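Cystathionine gamma-lyase (Saccharomyces cerevisiae, PDB 1N8P) belongs to the Cys/Met metabolism family of pyridoxal-5'-phosphate-dependent enzymes and has the fold of the PLP-dependent aminotransferase clan, with four chains in the assembly. Local coordinates at residues 97-102 / 125-130; 154-159 / 292-297; 183-188 / 298-303; 263-268 / 281-286. One frame throughout, in Å; residues are numbered along the deposited sequence.

Interaction 1: residues 97-102 / 125-130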
loop_
_atom_site.group_PDB
_atom_site.type_symbol
_atom_site.label_atom_id
_atom_site.label_comp_id
_atom_site.label_asym_id
_atom_site.label_seq_id
_atom_site.Cartn_x
_atom_site.Cartn_y
_atom_site.Cartn_z
ATOM N N VAL A 97 -15.115 34.735 13.172
ATOM C CA VAL A 97 -14.862 35.688 12.113
ATOM C C VAL A 97 -13.730 35.154 11.219
ATOM O O VAL A 97 -12.752 34.570 11.708
ATOM C CB VAL A 97 -14.487 37.021 12.710
ATOM C CG1 VAL A 97 -14.409 38.094 11.621
ATOM C CG2 VAL A 97 -15.510 37.376 13.744
ATOM N N SER A 98 -13.872 35.344 9.909
ATOM C CA SER A 98 -12.865 34.886 8.965
ATOM C C SER A 98 -12.815 35.779 7.727
ATOM O O SER A 98 -13.815 36.397 7.366
ATOM C CB SER A 98 -13.189 33.467 8.532
ATOM O OG SER A 98 -14.434 33.475 7.867
ATOM N N ILE A 99 -11.651 35.828 7.072
ATOM C CA ILE A 99 -11.472 36.629 5.861
ATOM C C ILE A 99 -12.431 36.204 4.761
ATOM O O ILE A 99 -12.748 35.034 4.630
ATOM C CB ILE A 99 -10.071 36.498 5.296
ATOM C CG1 ILE A 99 -9.053 36.942 6.347
ATOM C CG2 ILE A 99 -9.966 37.315 4.003
ATOM C CD1 ILE A 99 -7.613 36.878 5.878
ATOM N N GLY A 100 -12.880 37.162 3.964
ATOM C CA GLY A 100 -13.815 36.853 2.900
ATOM C C GLY A 100 -13.259 35.823 1.946
ATOM O O GLY A 100 -13.848 34.747 1.784
ATOM N N ASP A 101 -12.131 36.151 1.314
ATOM C CA ASP A 101 -11.490 35.247 0.366
ATOM C C ASP A 101 -11.144 33.924 1.058
ATOM O O ASP A 101 -10.019 33.745 1.532
ATOM C CB ASP A 101 -10.202 35.872 -0.200
ATOM C CG ASP A 101 -10.454 37.109 -1.047
ATOM O OD1 ASP A 101 -11.331 37.065 -1.934
ATOM O OD2 ASP A 101 -9.752 38.125 -0.835
ATOM N N VAL A 102 -12.107 33.003 1.095
ATOM C CA VAL A 102 -11.928 31.688 1.736
ATOM C C VAL A 102 -12.408 30.541 0.834
ATOM O O VAL A 102 -13.016 30.783 -0.214
ATOM C CB VAL A 102 -12.714 31.621 3.101
ATOM C CG1 VAL A 102 -12.631 30.231 3.706
ATOM C CG2 VAL A 102 -12.126 32.591 4.082
ATOM N N ASN A 125 -14.158 40.806 4.690
ATOM C CA ASN A 125 -13.025 40.988 3.807
ATOM C C ASN A 125 -12.296 42.118 4.530
ATOM O O ASN A 125 -12.900 42.764 5.391
ATOM C CB ASN A 125 -13.521 41.430 2.438
ATOM C CG ASN A 125 -12.420 41.538 1.434
ATOM O OD1 ASN A 125 -11.435 42.247 1.647
ATOM N ND2 ASN A 125 -12.573 40.835 0.317
ATOM N N ASP A 126 -11.022 42.353 4.229
ATOM C CA ASP A 126 -10.297 43.430 4.910
ATOM C C ASP A 126 -10.489 43.207 6.415
ATOM O O ASP A 126 -11.343 43.827 7.050
ATOM C CB ASP A 126 -10.874 44.791 4.488
ATOM C CG ASP A 126 -9.967 45.967 4.850
ATOM O OD1 ASP A 126 -8.764 45.938 4.515
ATOM O OD2 ASP A 126 -10.467 46.943 5.456
ATOM N N LEU A 127 -9.683 42.310 6.971
ATOM C CA LEU A 127 -9.767 41.949 8.380
ATOM C C LEU A 127 -9.461 43.054 9.389
ATOM O O LEU A 127 -10.290 43.352 10.250
ATOM C CB LEU A 127 -8.859 40.751 8.647
ATOM C CG LEU A 127 -9.167 39.977 9.920
ATOM C CD1 LEU A 127 -10.619 39.541 9.896
ATOM C CD2 LEU A 127 -8.248 38.772 10.030
ATOM N N LEU A 128 -8.280 43.663 9.285
ATOM C CA LEU A 128 -7.862 44.717 10.216
ATOM C C LEU A 128 -8.734 45.963 10.357
ATOM O O LEU A 128 -8.474 46.787 11.217
ATOM C CB LEU A 128 -6.438 45.151 9.903
ATOM C CG LEU A 128 -5.371 44.077 10.144
ATOM C CD1 LEU A 128 -4.003 44.620 9.792
ATOM C CD2 LEU A 128 -5.401 43.649 11.599
ATOM N N ASN A 129 -9.770 46.109 9.538
ATOM C CA ASN A 129 -10.643 47.276 9.643
ATOM C C ASN A 129 -12.062 46.966 10.104
ATOM O O ASN A 129 -12.753 47.835 10.621
ATOM C CB ASN A 129 -10.693 48.018 8.310
ATOM C CG ASN A 129 -9.395 48.723 8.002
ATOM O OD1 ASN A 129 -8.992 49.647 8.706
ATOM N ND2 ASN A 129 -8.721 48.284 6.949
ATOM N N ASP A 130 -12.503 45.729 9.934
ATOM C CA ASP A 130 -13.853 45.377 10.338
ATOM C C ASP A 130 -13.868 44.438 11.520
ATOM O O ASP A 130 -14.936 44.114 12.062
ATOM C CB ASP A 130 -14.594 44.743 9.166
ATOM C CG ASP A 130 -14.656 45.660 7.957
ATOM O OD1 ASP A 130 -14.340 46.869 8.094
ATOM O OD2 ASP A 130 -15.031 45.169 6.873
#

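Interaction 2: residues 154-159 / 292-297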
loop_
_atom_site.group_PDB
_atom_site.type_symbol
_atom_site.label_atom_id
_atom_site.label_comp_id
_atom_site.label_asym_id
_atom_site.label_seq_id
_atom_site.Cartn_x
_atom_site.Cartn_y
_atom_site.Cartn_z
ATOM N N VAL A 154 -2.130 39.104 1.499
ATOM C CA VAL A 154 -1.461 38.751 2.736
ATOM C C VAL A 154 -2.057 39.491 3.922
ATOM O O VAL A 154 -2.430 40.639 3.787
ATOM C CB VAL A 154 0.019 39.096 2.643
ATOM C CG1 VAL A 154 0.703 38.848 3.958
ATOM C CG2 VAL A 154 0.658 38.260 1.556
ATOM N N THR A 155 -2.135 38.837 5.075
ATOM C CA THR A 155 -2.675 39.421 6.292
ATOM C C THR A 155 -1.629 39.378 7.413
ATOM O O THR A 155 -0.856 38.411 7.545
ATOM C CB THR A 155 -3.954 38.677 6.794
ATOM O OG1 THR A 155 -5.024 38.840 5.857
ATOM C CG2 THR A 155 -4.405 39.232 8.128
ATOM N N ASP A 156 -1.597 40.444 8.217
ATOM C CA ASP A 156 -0.649 40.530 9.330
ATOM C C ASP A 156 -1.161 39.794 10.580
ATOM O O ASP A 156 -1.957 40.313 11.377
ATOM C CB ASP A 156 -0.349 41.993 9.671
ATOM C CG ASP A 156 0.933 42.153 10.481
ATOM O OD1 ASP A 156 1.116 41.436 11.486
ATOM O OD2 ASP A 156 1.757 43.005 10.109
ATOM N N ILE A 157 -0.687 38.570 10.738
ATOM C CA ILE A 157 -1.074 37.746 11.872
ATOM C C ILE A 157 -0.891 38.456 13.225
ATOM O O ILE A 157 -1.659 38.226 14.155
ATOM C CB ILE A 157 -0.278 36.424 11.846
ATOM C CG1 ILE A 157 -0.564 35.720 10.524
ATOM C CG2 ILE A 157 -0.678 35.530 13.009
ATOM C CD1 ILE A 157 0.257 34.489 10.273
ATOM N N GLN A 158 0.113 39.326 13.321
ATOM C CA GLN A 158 0.394 40.057 14.551
ATOM C C GLN A 158 -0.636 41.157 14.793
ATOM O O GLN A 158 -1.243 41.216 15.872
ATOM C CB GLN A 158 1.782 40.672 14.492
ATOM C CG GLN A 158 2.244 41.130 15.830
ATOM C CD GLN A 158 2.162 40.030 16.813
ATOM O OE1 GLN A 158 3.087 39.240 16.954
ATOM N NE2 GLN A 158 1.042 39.944 17.495
ATOM N N LYS A 159 -0.834 42.029 13.803
ATOM C CA LYS A 159 -1.841 43.078 13.930
ATOM C C LYS A 159 -3.183 42.462 14.379
ATOM O O LYS A 159 -3.848 42.991 15.270
ATOM C CB LYS A 159 -2.021 43.832 12.600
ATOM C CG LYS A 159 -1.043 45.009 12.408
ATOM C CD LYS A 159 -1.264 45.711 11.086
ATOM C CE LYS A 159 -0.573 47.080 11.007
ATOM N NZ LYS A 159 0.924 47.094 11.101
ATOM N N TYR A 292 3.302 43.707 0.611
ATOM C CA TYR A 292 4.682 43.263 0.595
ATOM C C TYR A 292 5.431 43.448 1.904
ATOM O O TYR A 292 6.399 42.727 2.182
ATOM C CB TYR A 292 5.465 43.933 -0.533
ATOM C CG TYR A 292 6.756 43.204 -0.816
ATOM C CD1 TYR A 292 6.760 42.011 -1.541
ATOM C CD2 TYR A 292 7.948 43.624 -0.239
ATOM C CE1 TYR A 292 7.909 41.248 -1.670
ATOM C CE2 TYR A 292 9.104 42.872 -0.359
ATOM C CZ TYR A 292 9.083 41.681 -1.067
ATOM O OH TYR A 292 10.222 40.909 -1.116
ATOM N N ASP A 293 4.980 44.409 2.707
ATOM C CA ASP A 293 5.606 44.706 3.992
ATOM C C ASP A 293 5.417 43.521 4.931
ATOM O O ASP A 293 6.323 43.162 5.675
ATOM C CB ASP A 293 5.003 45.991 4.586
ATOM C CG ASP A 293 3.542 45.819 5.079
ATOM O OD1 ASP A 293 2.632 45.463 4.283
ATOM O OD2 ASP A 293 3.310 46.066 6.286
ATOM N N VAL A 294 4.236 42.908 4.862
ATOM C CA VAL A 294 3.894 41.747 5.685
ATOM C C VAL A 294 4.645 40.504 5.204
ATOM O O VAL A 294 5.133 39.693 5.993
ATOM C CB VAL A 294 2.391 41.463 5.622
ATOM C CG1 VAL A 294 2.057 40.286 6.496
ATOM C CG2 VAL A 294 1.625 42.690 6.041
ATOM N N VAL A 295 4.719 40.374 3.888
ATOM C CA VAL A 295 5.404 39.284 3.239
ATOM C C VAL A 295 6.790 39.219 3.852
ATOM O O VAL A 295 7.178 38.202 4.403
ATOM C CB VAL A 295 5.476 39.572 1.739
ATOM C CG1 VAL A 295 6.499 38.669 1.058
ATOM C CG2 VAL A 295 4.097 39.393 1.139
ATOM N N LEU A 296 7.506 40.343 3.787
ATOM C CA LEU A 296 8.862 40.470 4.324
ATOM C C LEU A 296 9.029 40.180 5.822
ATOM O O LEU A 296 10.163 40.072 6.294
ATOM C CB LEU A 296 9.400 41.865 4.042
ATOM C CG LEU A 296 9.744 42.239 2.610
ATOM C CD1 LEU A 296 10.071 43.730 2.511
ATOM C CD2 LEU A 296 10.916 41.403 2.163
ATOM N N LYS A 297 7.921 40.079 6.561
ATOM C CA LYS A 297 7.976 39.793 7.993
ATOM C C LYS A 297 7.408 38.425 8.362
ATOM O O LYS A 297 7.698 37.899 9.443
ATOM C CB LYS A 297 7.251 40.883 8.803
ATOM C CG LYS A 297 5.918 41.341 8.237
ATOM C CD LYS A 297 5.033 42.060 9.272
ATOM C CE LYS A 297 5.682 43.281 9.891
ATOM N NZ LYS A 297 4.719 44.031 10.782
#

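Interaction 3: residues 183-188 / 298-303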
loop_
_atom_site.group_PDB
_atom_site.type_symbol
_atom_site.label_atom_id
_atom_site.label_comp_id
_atom_site.label_asym_id
_atom_site.label_seq_id
_atom_site.Cartn_x
_atom_site.Cartn_y
_atom_site.Cartn_z
ATOM N N SER A 183 2.944 26.708 3.474
ATOM C CA SER A 183 3.564 25.529 4.097
ATOM C C SER A 183 4.582 25.819 5.208
ATOM O O SER A 183 5.224 26.853 5.213
ATOM C CB SER A 183 4.324 24.746 3.074
ATOM O OG SER A 183 5.653 25.213 3.111
ATOM N N PRO A 184 4.760 24.879 6.146
ATOM C CA PRO A 184 5.736 25.122 7.207
ATOM C C PRO A 184 7.015 25.833 6.729
ATOM O O PRO A 184 7.485 26.750 7.361
ATOM C CB PRO A 184 6.010 23.707 7.731
ATOM C CG PRO A 184 4.623 23.093 7.674
ATOM C CD PRO A 184 4.119 23.558 6.313
ATOM N N TYR A 185 7.550 25.441 5.589
ATOM C CA TYR A 185 8.778 26.036 5.100
ATOM C C TYR A 185 8.812 27.569 4.987
ATOM O O TYR A 185 9.675 28.221 5.547
ATOM C CB TYR A 185 9.167 25.413 3.729
ATOM C CG TYR A 185 10.539 25.863 3.265
ATOM C CD1 TYR A 185 11.667 25.597 4.048
ATOM C CD2 TYR A 185 10.703 26.621 2.110
ATOM C CE1 TYR A 185 12.917 26.074 3.712
ATOM C CE2 TYR A 185 11.959 27.109 1.760
ATOM C CZ TYR A 185 13.071 26.829 2.583
ATOM O OH TYR A 185 14.339 27.309 2.299
ATOM N N ILE A 186 7.878 28.136 4.235
ATOM C CA ILE A 186 7.815 29.562 4.009
ATOM C C ILE A 186 7.373 30.380 5.208
ATOM O O ILE A 186 7.788 31.514 5.349
ATOM C CB ILE A 186 6.847 29.900 2.833
ATOM C CG1 ILE A 186 7.373 29.278 1.537
ATOM C CG2 ILE A 186 6.692 31.457 2.691
ATOM C CD1 ILE A 186 6.505 29.563 0.357
ATOM N N SER A 187 6.545 29.825 6.079
ATOM C CA SER A 187 6.077 30.595 7.208
ATOM C C SER A 187 5.627 29.792 8.412
ATOM O O SER A 187 5.227 28.636 8.305
ATOM C CB SER A 187 4.943 31.488 6.746
ATOM O OG SER A 187 4.461 32.278 7.815
ATOM N N ASN A 188 5.680 30.436 9.569
ATOM C CA ASN A 188 5.290 29.818 10.838
ATOM C C ASN A 188 4.389 30.759 11.633
ATOM O O ASN A 188 4.849 31.405 12.590
ATOM C CB ASN A 188 6.532 29.486 11.668
ATOM C CG ASN A 188 7.311 28.334 11.106
ATOM O OD1 ASN A 188 8.476 28.153 11.434
ATOM N ND2 ASN A 188 6.669 27.532 10.273
ATOM N N GLN A 298 6.612 37.835 7.473
ATOM C CA GLN A 298 6.027 36.524 7.758
ATOM C C GLN A 298 6.568 35.375 6.892
ATOM O O GLN A 298 6.616 34.224 7.340
ATOM C CB GLN A 298 4.503 36.607 7.647
ATOM C CG GLN A 298 3.854 36.968 8.957
ATOM C CD GLN A 298 2.383 37.294 8.840
ATOM O OE1 GLN A 298 1.710 37.465 9.855
ATOM N NE2 GLN A 298 1.873 37.394 7.614
ATOM N N HIS A 299 6.987 35.706 5.671
ATOM C CA HIS A 299 7.510 34.756 4.711
ATOM C C HIS A 299 9.019 34.571 4.751
ATOM O O HIS A 299 9.755 35.536 4.663
ATOM C CB HIS A 299 7.185 35.210 3.286
ATOM C CG HIS A 299 5.730 35.264 2.972
ATOM N ND1 HIS A 299 5.237 35.013 1.707
ATOM C CD2 HIS A 299 4.657 35.511 3.753
ATOM C CE1 HIS A 299 3.919 35.097 1.727
ATOM N NE2 HIS A 299 3.541 35.398 2.956
ATOM N N ARG A 300 9.482 33.327 4.811
ATOM C CA ARG A 300 10.914 33.052 4.781
ATOM C C ARG A 300 11.549 33.605 3.492
ATOM O O ARG A 300 11.034 33.413 2.386
ATOM C CB ARG A 300 11.179 31.556 4.827
ATOM C CG ARG A 300 12.651 31.208 4.663
ATOM C CD ARG A 300 12.811 29.700 4.553
ATOM N NE ARG A 300 12.164 29.028 5.675
ATOM C CZ ARG A 300 12.806 28.635 6.759
ATOM N NH1 ARG A 300 14.108 28.850 6.842
ATOM N NH2 ARG A 300 12.148 28.045 7.751
ATOM N N ASP A 301 12.679 34.290 3.650
ATOM C CA ASP A 301 13.415 34.861 2.535
ATOM C C ASP A 301 12.567 35.672 1.579
ATOM O O ASP A 301 13.027 36.090 0.518
ATOM C CB ASP A 301 14.129 33.751 1.790
ATOM C CG ASP A 301 15.189 33.104 2.629
ATOM O OD1 ASP A 301 16.060 33.838 3.118
ATOM O OD2 ASP A 301 15.159 31.872 2.809
ATOM N N ALA A 302 11.335 35.918 1.995
ATOM C CA ALA A 302 10.361 36.677 1.214
ATOM C C ALA A 302 9.860 35.877 -0.001
ATOM O O ALA A 302 9.537 36.459 -1.050
ATOM C CB ALA A 302 10.961 38.002 0.778
ATOM N N LEU A 303 9.802 34.548 0.153
ATOM C CA LEU A 303 9.345 33.666 -0.913
ATOM C C LEU A 303 7.849 33.890 -1.091
ATOM O O LEU A 303 7.108 33.916 -0.113
ATOM C CB LEU A 303 9.647 32.208 -0.555
ATOM C CG LEU A 303 11.133 31.812 -0.477
ATOM C CD1 LEU A 303 11.314 30.432 0.155
ATOM C CD2 LEU A 303 11.705 31.836 -1.843
#

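Interaction 4: residues 263-268 / 281-286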
loop_
_atom_site.group_PDB
_atom_site.type_symbol
_atom_site.label_atom_id
_atom_site.label_comp_id
_atom_site.label_asym_id
_atom_site.label_seq_id
_atom_site.Cartn_x
_atom_site.Cartn_y
_atom_site.Cartn_z
ATOM N N SER A 263 10.525 29.460 -9.081
ATOM C CA SER A 263 9.851 29.410 -10.359
ATOM C C SER A 263 8.677 30.350 -10.482
ATOM O O SER A 263 8.600 31.080 -11.450
ATOM C CB SER A 263 9.403 27.988 -10.664
ATOM O OG SER A 263 10.517 27.217 -11.075
ATOM N N ALA A 264 7.767 30.329 -9.508
ATOM C CA ALA A 264 6.570 31.189 -9.518
ATOM C C ALA A 264 6.932 32.662 -9.494
ATOM O O ALA A 264 6.247 33.483 -10.082
ATOM C CB ALA A 264 5.652 30.856 -8.338
ATOM N N ASN A 265 8.014 32.991 -8.803
ATOM C CA ASN A 265 8.475 34.356 -8.746
ATOM C C ASN A 265 8.971 34.734 -10.130
ATOM O O ASN A 265 8.570 35.760 -10.655
ATOM C CB ASN A 265 9.604 34.498 -7.731
ATOM C CG ASN A 265 10.236 35.879 -7.753
ATOM O OD1 ASN A 265 11.075 36.178 -8.605
ATOM N ND2 ASN A 265 9.823 36.732 -6.823
ATOM N N LYS A 266 9.834 33.905 -10.718
ATOM C CA LYS A 266 10.368 34.172 -12.049
ATOM C C LYS A 266 9.280 34.180 -13.122
ATOM O O LYS A 266 9.476 34.725 -14.214
ATOM C CB LYS A 266 11.450 33.156 -12.423
ATOM C CG LYS A 266 12.849 33.521 -11.972
ATOM C CD LYS A 266 13.866 32.517 -12.484
ATOM C CE LYS A 266 13.822 32.416 -14.009
ATOM N NZ LYS A 266 14.877 31.509 -14.563
ATOM N N ILE A 267 8.137 33.579 -12.817
ATOM C CA ILE A 267 7.023 33.561 -13.757
ATOM C C ILE A 267 6.133 34.798 -13.544
ATOM O O ILE A 267 5.550 35.326 -14.493
ATOM C CB ILE A 267 6.184 32.284 -13.596
ATOM C CG1 ILE A 267 6.939 31.105 -14.203
ATOM C CG2 ILE A 267 4.844 32.441 -14.271
ATOM C CD1 ILE A 267 6.283 29.747 -13.956
ATOM N N ALA A 268 6.032 35.249 -12.292
ATOM C CA ALA A 268 5.247 36.431 -11.948
ATOM C C ALA A 268 5.929 37.675 -12.543
ATOM O O ALA A 268 5.282 38.536 -13.136
ATOM C CB ALA A 268 5.158 36.561 -10.454
ATOM N N VAL A 281 -1.515 40.974 -12.056
ATOM C CA VAL A 281 -0.828 39.778 -11.627
ATOM C C VAL A 281 -0.769 39.773 -10.110
ATOM O O VAL A 281 -0.449 40.784 -9.499
ATOM C CB VAL A 281 0.613 39.758 -12.171
ATOM C CG1 VAL A 281 1.374 38.564 -11.634
ATOM C CG2 VAL A 281 0.590 39.710 -13.692
ATOM N N ASN A 282 -1.072 38.631 -9.498
ATOM C CA ASN A 282 -1.015 38.522 -8.047
ATOM C C ASN A 282 0.042 37.513 -7.590
ATOM O O ASN A 282 -0.057 36.338 -7.888
ATOM C CB ASN A 282 -2.366 38.086 -7.466
ATOM C CG ASN A 282 -3.517 38.942 -7.925
ATOM O OD1 ASN A 282 -3.510 40.156 -7.775
ATOM N ND2 ASN A 282 -4.526 38.304 -8.470
ATOM N N TYR A 283 1.041 37.969 -6.851
ATOM C CA TYR A 283 2.078 37.087 -6.324
ATOM C C TYR A 283 2.706 37.832 -5.153
ATOM O O TYR A 283 3.319 38.872 -5.333
ATOM C CB TYR A 283 3.136 36.781 -7.398
ATOM C CG TYR A 283 4.148 35.743 -6.947
ATOM C CD1 TYR A 283 3.726 34.483 -6.513
ATOM C CD2 TYR A 283 5.511 36.031 -6.901
ATOM C CE1 TYR A 283 4.624 33.540 -6.034
ATOM C CE2 TYR A 283 6.422 35.091 -6.429
ATOM C CZ TYR A 283 5.968 33.847 -5.992
ATOM O OH TYR A 283 6.847 32.914 -5.478
ATOM N N PRO A 284 2.547 37.317 -3.935
ATOM C CA PRO A 284 3.095 37.945 -2.723
ATOM C C PRO A 284 4.608 38.198 -2.722
ATOM O O PRO A 284 5.132 38.844 -1.812
ATOM C CB PRO A 284 2.679 36.975 -1.612
ATOM C CG PRO A 284 1.401 36.370 -2.118
ATOM C CD PRO A 284 1.742 36.133 -3.597
ATOM N N GLY A 285 5.302 37.697 -3.741
ATOM C CA GLY A 285 6.739 37.867 -3.824
ATOM C C GLY A 285 7.188 39.050 -4.663
ATOM O O GLY A 285 8.392 39.342 -4.801
ATOM N N LEU A 286 6.227 39.735 -5.254
ATOM C CA LEU A 286 6.566 40.890 -6.054
ATOM C C LEU A 286 6.556 42.113 -5.131
ATOM O O LEU A 286 5.529 42.430 -4.547
ATOM C CB LEU A 286 5.558 41.040 -7.185
ATOM C CG LEU A 286 5.621 39.955 -8.258
ATOM C CD1 LEU A 286 4.582 40.207 -9.355
ATOM C CD2 LEU A 286 6.989 39.987 -8.864
#

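Interaction 1: residues 97-102 / 125-130
Leu127 holds CG anti to its backbone N (chi1 -161°), while Ile99 holds CG1 anti to its carbonyl carbon (chi1 -59°), and with these torsions the two side chains meet crosswise, at about a right angle. Leu127 CD2 then lies 4.2 Å from Ile99 CG1. The other methyl of the same leucine, CD1, reaches 4.4 Å from Val97 CG1, which makes the fork of Leu127 the apolar link to two residues of the strand. Ile144 of the next strand also touches both Ile99 and Leu127.

At Gly100 the backbones themselves come together: the CA atoms of Gly100 and Asn125 are 4.3 Å apart, and Gly100 N approaches Asn125 CA to 3.8 Å. Asn125 ND2 stays 4.1 Å from Asp101 OD2, too far for a bond, with amide and carboxylate planes 74° apart. The carboxylate has its partners outside the contact, Ser361 at OD1 and Lys153 at OD2.

Helix 127-134 is the connection in a beta-alpha-beta crossover from strand 122-124 to strand 139-144. Strand 95-99 lies between those two parallel strands, and the helix start packs against it, as expected in the large mixed sheet of this PLP-enzyme fold.

Interaction 2: residues 154-159 / 292-297
Val154 splits its two methyls between neighbouring residues of helix 292-298. CG1 packs against Val294 CG1, the two side chains sliding past each other in opposite directions. CG2 meets Val295 CG2 at 3.6 Å, this time crosswise. Val294 CG1 also sits 3.6 Å from Thr155 O, and its CG2 is 4.1 Å from Asp156 OD2.

At the outer side of this apolar patch, Lys297 NZ makes a salt bridge to Asp156 OD2 at 3.2 Å, Asp156 OD2 accepting through its syn lone pair. A bend at chi3 (58°) swings Lys297 CE round, and the aliphatic chain runs close as well, with CD 3.5 Å from the same oxygen.

The second oxygen of Asp156 is occupied too. As N-cap of helix 157-167, OD1 accepts from Lys159 N at 3.1 Å, the donor lying well above the carboxylate plane, and more weakly from Gln158 N. One step further out, Gln298 probably bonds the backbone on both sides of Asp156.

A buried carboxylate that faces a helix N-terminus with one oxygen and an ammonium group with the other is probably kept ionised, although Asp293 OD2, 5.1 Å from Asp156 OD2, would work partly against this.

Interaction 3: residues 183-188 / 298-303
Ile186 O accepts a hydrogen bond from Arg300 N, in the plane of the carbonyl, which ties the short helical turn 183-186 to the chain just after helix 292-298, where His299 is the first residue to leave helical geometry. In the aminotransferase-type fold this joins the PLP-binding part, whose strand 174-178 precedes the turn, to the region leading into strand 307-312 of the smaller sheet.

Arg300 carries most of the side-chain contact, stacking on Tyr185 with planes 7° apart but displaced: the centres are 4.6 Å apart and Tyr185 CE1, a rim atom, lies over one guanidinium face. Arg300 CD stands over the same ring, 3.9 Å from its centroid, as a CH-pi donor. The bend at chi3 (-53°) turns NE back, and NE gives a nearly straight bond (167°) to Tyr185 O, which lies in the guanidinium plane; NH2 adds a weak second one. Tyr185 thus offers its ring to the flat face of the arginine and its carbonyl to the edge. Leu303 CD1 touches Tyr185 CE2 at 3.7 Å, and Phe8 meets the tyrosine ring edge-to-face.

Ile186 CG2 packs on His299 CB at 3.8 Å. Ser187 OG donates to Gln298 O at 2.9 Å, coming from above the carbonyl plane. The imidazole is pinned separately: His299 ND1 donates to Leu303 O at 2.8 Å, with that oxygen in the ring plane.

Interaction 4: residues 263-268 / 281-286
Leu286 N donates to Tyr283 O at 3.0 Å, closing the type I beta turn that follows strand 278-282, and the side chains of both residues come to rest against helix 253-271. Tyr283 does most of the work. With CG anti to the backbone N (chi1 -173°), the ring is directed at the helix and lies across Ala264, Asn265 and Ala268, roughly one helical turn.

Ala264 CB touches Tyr283 CE1 at 3.7 Å, and Ala268 CB touches Tyr283 CD2 at 3.6 Å, coming in obliquely; the two methyls, four residues apart, lie on the same side of the ring. Ala264 C also lies over one face. Between them Asn265 crosses the tyrosine at about a right angle, with its CB close to CE2. The hydroxyl lies beside the helix backbone: Tyr283 OH is hydrogen-bonded to Gly305 O, which ties the end of the ring to the chain that leads into strand 307-312.

Ala268 is the meeting point for the rest. Leu286 CD1 approaches its CB to 3.9 Å, and Val281 CG1, from the strand, stands 4.4 Å from the same methyl. The alanine therefore has tyrosine, leucine and valine gathered round one carbon. Ile308 of strand 307-312 continues this apolar layer, touching both Ala264 and Tyr283, while Ile267 leads on to Leu381 of helix 377-392.

This is a helix laid on a mainly antiparallel sheet at its outermost strand, 278-282, the alpha/beta packing of the smaller, C-terminal domain of PLP-dependent enzymes of this fold.

Overall arrangement
Interactions 1 to 3 make a chain of touching contacts. Ile99 and Leu128 of interaction 1 pack on Thr155 and Lys159 of interaction 2, centres 14 Å apart. Gln298 joins interaction 2 to interaction 3, centres 11 Å apart, through probable hydrogen bonds of Gln298 OE1 to Ile157 N (2.8 Å) and Gln298 NE2 to Thr155 O (2.9 Å). Interaction 4 is nested in the sequence loops closed by interactions 2 and 3; its Pro284 and Gly285 abut Tyr292, and Pro284 also meets Val295 and His299. Pyridoxal-5'-phosphate lies about 10, 13 and 14 Å from the side chains of Asp101, Thr155 and Ser187, and Thr180 and Phe181 of its pocket lie just ahead of interaction 3.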